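PDB 1YLQ: polymerase nucleotidyl transferase domain-containing protein from Archaeoglobus fulgidus, which is a putative nucleotidyltransferase of the polymerase nucleotidyl transferase family, probably transferring nucleotidyl groups from a nucleoside triphosphate, though its substrate is not established. Local coordinates for residues Lys12-Asp17 with Leu54-Lys59; Tyr21-Val26 with Glu70-Thr75. One frame throughout, in Å; residues are numbered along the deposited sequence.

Contact 1. Residues Lys12-Asp17 with Leu54-Lys59; sequences KKDVQD and LEFFGK
Asp14, Glu55 and Lys59 form a salt-bridge network joining the C-terminal end of helix 3-14 to the middle of helix 50-63, two helices of the nucleotidyltransferase domain. In the first shell, Asp14 OD2 faces Lys59 NZ at 3.2 Å as a salt bridge. The same ammonium group bonds at 2.8 Å to Glu55 OE2, through the syn side of that oxygen, with Lys59 NZ tilted 25° from the carboxylate plane. Both acids therefore share one lysine, and Asp14 OD2 lies only 2.6 Å from Glu55 OE1; the two side chains come at each other from opposite sides, their carboxylate planes 33° apart. An alanine in place of Glu55 would probably leave Lys59 NZ with Asp14 as its one remaining mate here, freer to swing. Phe56, its CG anti to the backbone N (chi1 -177°), brings the CD1 edge of its ring to Asp14: Asp14 CB packs on Phe56 CD1 at 3.8 Å, while Asp14 OD2 sits in the ring plane, 3.4 Å from Phe56 CD1. Further out, the Phe56 ring also meets Phe47. A second cation probably offsets the crowding of negative charge, for Asp14 OD1 is salt-bridged to Arg52 NH2, one helical turn before Phe56.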
# COMPACT_ATOMS: atom_id res chain seq x y z
N LYS A 12 14.67 3.27 -11.31
CA LYS A 12 15.08 3.76 -12.62
C LYS A 12 16.49 4.41 -12.61
O LYS A 12 17.16 4.46 -13.66
CB LYS A 12 14.03 4.72 -13.17
CG LYS A 12 12.76 4.07 -13.76
CD LYS A 12 12.96 2.61 -14.25
CE LYS A 12 12.30 2.39 -15.62
NZ LYS A 12 11.46 3.55 -16.03
N LYS A 13 16.94 4.85 -11.43
CA LYS A 13 18.31 5.36 -11.25
C LYS A 13 19.37 4.27 -11.42
O LYS A 13 20.46 4.49 -11.95
CB LYS A 13 18.46 6.00 -9.88
CG LYS A 13 19.74 6.77 -9.76
CD LYS A 13 20.01 7.35 -8.38
CE LYS A 13 21.47 7.84 -8.40
NZ LYS A 13 21.97 8.23 -7.05
N ASP A 14 19.04 3.10 -10.91
CA ASP A 14 19.93 1.92 -10.96
C ASP A 14 19.74 1.13 -12.28
O ASP A 14 20.69 0.88 -13.05
CB ASP A 14 19.65 1.03 -9.73
CG ASP A 14 20.73 -0.03 -9.53
OD1 ASP A 14 21.36 -0.48 -10.53
OD2 ASP A 14 20.93 -0.40 -8.36
N VAL A 15 18.50 0.80 -12.57
CA VAL A 15 18.21 -0.09 -13.72
C VAL A 15 17.21 0.63 -14.63
O VAL A 15 16.01 0.54 -14.41
CB VAL A 15 17.64 -1.47 -13.26
CG1 VAL A 15 17.38 -2.40 -14.49
CG2 VAL A 15 18.57 -2.16 -12.27
N GLN A 16 17.73 1.30 -15.65
CA GLN A 16 16.93 2.16 -16.50
C GLN A 16 15.79 1.41 -17.18
O GLN A 16 14.69 1.95 -17.37
CB GLN A 16 17.83 2.80 -17.58
CG GLN A 16 17.14 3.87 -18.34
CD GLN A 16 18.11 4.71 -19.13
OE1 GLN A 16 19.23 4.26 -19.40
NE2 GLN A 16 17.69 5.93 -19.50
N ASP A 17 16.04 0.16 -17.57
CA ASP A 17 15.02 -0.56 -18.34
C ASP A 17 14.02 -1.32 -17.49
O ASP A 17 13.19 -2.06 -18.04
CB ASP A 17 15.67 -1.49 -19.40
CG ASP A 17 16.30 -2.78 -18.78
OD1 ASP A 17 16.20 -3.05 -17.57
OD2 ASP A 17 16.95 -3.55 -19.53
N LEU A 54 21.40 -8.68 -5.86
CA LEU A 54 21.68 -8.56 -4.41
C LEU A 54 21.87 -7.08 -4.00
O LEU A 54 21.33 -6.62 -2.99
CB LEU A 54 22.90 -9.43 -4.01
CG LEU A 54 23.44 -9.21 -2.59
CD1 LEU A 54 22.39 -9.61 -1.55
CD2 LEU A 54 24.77 -9.93 -2.30
N GLU A 55 22.70 -6.39 -4.77
CA GLU A 55 22.98 -4.95 -4.65
C GLU A 55 21.67 -4.15 -4.63
O GLU A 55 21.43 -3.30 -3.76
CB GLU A 55 23.79 -4.59 -5.91
CG GLU A 55 24.14 -3.16 -6.18
CD GLU A 55 23.00 -2.29 -6.68
OE1 GLU A 55 22.45 -2.49 -7.80
OE2 GLU A 55 22.69 -1.35 -5.94
N PHE A 56 20.82 -4.40 -5.62
CA PHE A 56 19.59 -3.62 -5.78
C PHE A 56 18.63 -3.94 -4.63
O PHE A 56 18.01 -3.03 -4.01
CB PHE A 56 18.94 -3.89 -7.13
CG PHE A 56 17.70 -3.04 -7.35
CD1 PHE A 56 17.83 -1.69 -7.73
CD2 PHE A 56 16.46 -3.56 -7.13
CE1 PHE A 56 16.69 -0.88 -7.88
CE2 PHE A 56 15.32 -2.78 -7.28
CZ PHE A 56 15.45 -1.44 -7.68
N PHE A 57 18.48 -5.22 -4.37
CA PHE A 57 17.62 -5.64 -3.27
C PHE A 57 18.02 -5.02 -1.93
O PHE A 57 17.14 -4.57 -1.17
CB PHE A 57 17.48 -7.16 -3.16
CG PHE A 57 16.59 -7.62 -2.05
CD1 PHE A 57 15.20 -7.80 -2.27
CD2 PHE A 57 17.11 -7.99 -0.82
CE1 PHE A 57 14.36 -8.31 -1.26
CE2 PHE A 57 16.26 -8.47 0.22
CZ PHE A 57 14.90 -8.63 0.00
N GLY A 58 19.33 -4.99 -1.64
CA GLY A 58 19.81 -4.41 -0.40
C GLY A 58 19.46 -2.92 -0.32
O GLY A 58 18.97 -2.43 0.70
N LYS A 59 19.72 -2.21 -1.42
CA LYS A 59 19.37 -0.78 -1.56
C LYS A 59 17.88 -0.50 -1.30
O LYS A 59 17.52 0.37 -0.50
CB LYS A 59 19.70 -0.30 -2.98
CG LYS A 59 20.45 1.01 -3.03
CD LYS A 59 20.20 1.74 -4.33
CE LYS A 59 20.71 0.99 -5.54
NZ LYS A 59 22.12 1.40 -5.95

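Contact 2. Residues Tyr21-Val26 with Glu70-Thr75; sequences YLYGSV and EFHILT
The rings of Tyr23 and His72 lie nearly parallel, planes 23° apart, but are offset so far that little of one covers the other, with centroids 5.9 Å apart. The phenol end does the touching, Tyr23 OH standing 3.3 Å from His72 ND1 and 3.7 Å from His72 CG. Tyr23 gets there because its CG sits between the backbone N and carbonyl carbon (chi1 51°), which carries the ring over strand 38-43, so that its hydroxyl end comes near His72 although its CB does not point that way.

Among the polar interactions, His72 NE2 donates to Glu70 OE2 at 2.8 Å, using the carboxylate's anti lone pair. The acceptor lies close to the imidazole plane, which helps to hold the ring's rotation, though the N-H...O angle of 132° makes it a bent bond. A sulfate ion, probably from the crystallisation liquor, also comes close to Glu70 OE2, but the nature of that approach is not settled.

Both side chains reach over strand 38-43, which separates strands 19-23 and 69-74 in the mixed sheet, and both touch Asp39. Gly24-Ser25, followed by Asp37 and Asp39, matches the Gly-Ser and paired-acid signature of the polymerase beta-like nucleotidyltransferase fold.

In backbone terms, Tyr23 pairs with Asp39 and Glu70 with Ile38. At Gly24, the positive phi and extended psi would push a side chain into the carbonyl O of Tyr23.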
# COMPACT_ATOMS: atom_id res chain seq x y z
N TYR A 21 5.76 -3.85 -11.47
CA TYR A 21 4.39 -4.31 -11.38
C TYR A 21 3.94 -4.41 -9.93
O TYR A 21 4.70 -4.91 -9.08
CB TYR A 21 4.35 -5.71 -11.97
CG TYR A 21 4.85 -5.78 -13.37
CD1 TYR A 21 4.01 -5.53 -14.44
CD2 TYR A 21 6.19 -6.10 -13.64
CE1 TYR A 21 4.45 -5.62 -15.76
CE2 TYR A 21 6.68 -6.14 -14.97
CZ TYR A 21 5.78 -5.93 -16.01
OH TYR A 21 6.22 -5.98 -17.32
N LEU A 22 2.69 -4.03 -9.66
CA LEU A 22 2.08 -4.08 -8.31
C LEU A 22 1.06 -5.21 -8.22
O LEU A 22 0.27 -5.42 -9.13
CB LEU A 22 1.41 -2.72 -7.98
CG LEU A 22 2.32 -1.47 -7.93
CD1 LEU A 22 1.51 -0.19 -7.42
CD2 LEU A 22 3.54 -1.74 -6.99
N TYR A 23 1.11 -5.98 -7.14
CA TYR A 23 0.04 -6.91 -6.83
C TYR A 23 -0.05 -7.02 -5.30
O TYR A 23 0.30 -6.06 -4.58
CB TYR A 23 0.21 -8.26 -7.58
CG TYR A 23 1.57 -8.91 -7.44
CD1 TYR A 23 2.66 -8.36 -8.13
CD2 TYR A 23 1.77 -10.11 -6.70
CE1 TYR A 23 3.91 -8.92 -8.04
CE2 TYR A 23 3.11 -10.70 -6.59
CZ TYR A 23 4.13 -10.06 -7.31
OH TYR A 23 5.43 -10.47 -7.37
N GLY A 24 -0.59 -8.12 -4.80
CA GLY A 24 -0.83 -8.27 -3.36
C GLY A 24 -2.28 -7.87 -3.01
O GLY A 24 -3.08 -7.64 -3.91
N SER A 25 -2.61 -7.83 -1.74
CA SER A 25 -4.04 -7.80 -1.31
C SER A 25 -4.82 -6.65 -1.92
O SER A 25 -5.93 -6.85 -2.44
CB SER A 25 -4.19 -7.80 0.20
OG SER A 25 -3.57 -6.68 0.78
N VAL A 26 -4.20 -5.47 -1.95
CA VAL A 26 -4.92 -4.27 -2.39
C VAL A 26 -5.29 -4.37 -3.86
O VAL A 26 -6.47 -4.19 -4.24
CB VAL A 26 -4.18 -2.99 -2.00
CG1 VAL A 26 -4.94 -1.74 -2.54
CG2 VAL A 26 -4.12 -2.89 -0.47
N GLU A 70 6.43 -5.71 -0.33
CA GLU A 70 7.24 -6.93 -0.41
C GLU A 70 7.85 -6.85 -1.80
O GLU A 70 7.11 -6.79 -2.75
CB GLU A 70 6.38 -8.21 -0.20
CG GLU A 70 7.17 -9.55 -0.35
CD GLU A 70 6.36 -10.82 0.00
OE1 GLU A 70 5.87 -10.94 1.15
OE2 GLU A 70 6.28 -11.76 -0.85
N PHE A 71 9.18 -6.80 -1.91
CA PHE A 71 9.85 -6.57 -3.19
C PHE A 71 10.27 -7.92 -3.76
O PHE A 71 10.68 -8.77 -2.98
CB PHE A 71 11.11 -5.68 -2.96
CG PHE A 71 10.78 -4.27 -2.56
CD1 PHE A 71 10.38 -3.34 -3.53
CD2 PHE A 71 10.84 -3.88 -1.22
CE1 PHE A 71 10.02 -1.99 -3.16
CE2 PHE A 71 10.48 -2.55 -0.83
CZ PHE A 71 10.10 -1.62 -1.81
N HIS A 72 10.17 -8.10 -5.08
CA HIS A 72 10.57 -9.30 -5.79
C HIS A 72 11.39 -8.78 -6.95
O HIS A 72 10.88 -8.02 -7.77
CB HIS A 72 9.33 -10.09 -6.27
CG HIS A 72 8.43 -10.49 -5.14
ND1 HIS A 72 7.33 -9.77 -4.75
CD2 HIS A 72 8.53 -11.52 -4.27
CE1 HIS A 72 6.75 -10.37 -3.73
NE2 HIS A 72 7.48 -11.41 -3.40
N ILE A 73 12.66 -9.12 -6.95
CA ILE A 73 13.63 -8.58 -7.92
C ILE A 73 13.81 -9.70 -8.88
O ILE A 73 14.34 -10.76 -8.51
CB ILE A 73 14.95 -8.23 -7.18
CG1 ILE A 73 14.65 -7.31 -5.93
CG2 ILE A 73 16.00 -7.63 -8.17
CD1 ILE A 73 13.66 -6.03 -6.30
N LEU A 74 13.34 -9.52 -10.12
CA LEU A 74 13.18 -10.66 -11.01
C LEU A 74 13.74 -10.42 -12.42
O LEU A 74 13.63 -9.34 -12.93
CB LEU A 74 11.67 -10.92 -11.15
CG LEU A 74 10.88 -11.18 -9.91
CD1 LEU A 74 9.37 -11.31 -10.26
CD2 LEU A 74 11.43 -12.46 -9.25
N THR A 75 14.26 -11.48 -13.05
CA THR A 75 14.53 -11.46 -14.47
C THR A 75 13.16 -11.56 -15.19
O THR A 75 12.13 -11.89 -14.54
CB THR A 75 15.40 -12.69 -14.88
OG1 THR A 75 14.68 -13.88 -14.58
CG2 THR A 75 16.70 -12.76 -14.04

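In the fold
The segments of the two contacts alternate along the chain: helix 3-14 leads to strand 19-23, and helix 50-63 to strand 69-74. Their centres are 15 Å apart, yet they meet directly through hydrophobic packing of helix on sheet. Phe57 CD1 of contact 1 lies 3.7 Å from Ile73 CG1 of contact 2, and Phe56 CE2 approaches Ile73 CD1 to 3.8 Å. Contact 1 joins helix 3-14 to helix 50-63, whereas contact 2 reaches over the inner strand 38-43 near the family's signature residues. The bound sulfate lies about 5 Å from the side chain of Tyr23; though probably from the crystallisation liquor, it may mark an anion-accepting pocket near contact 2.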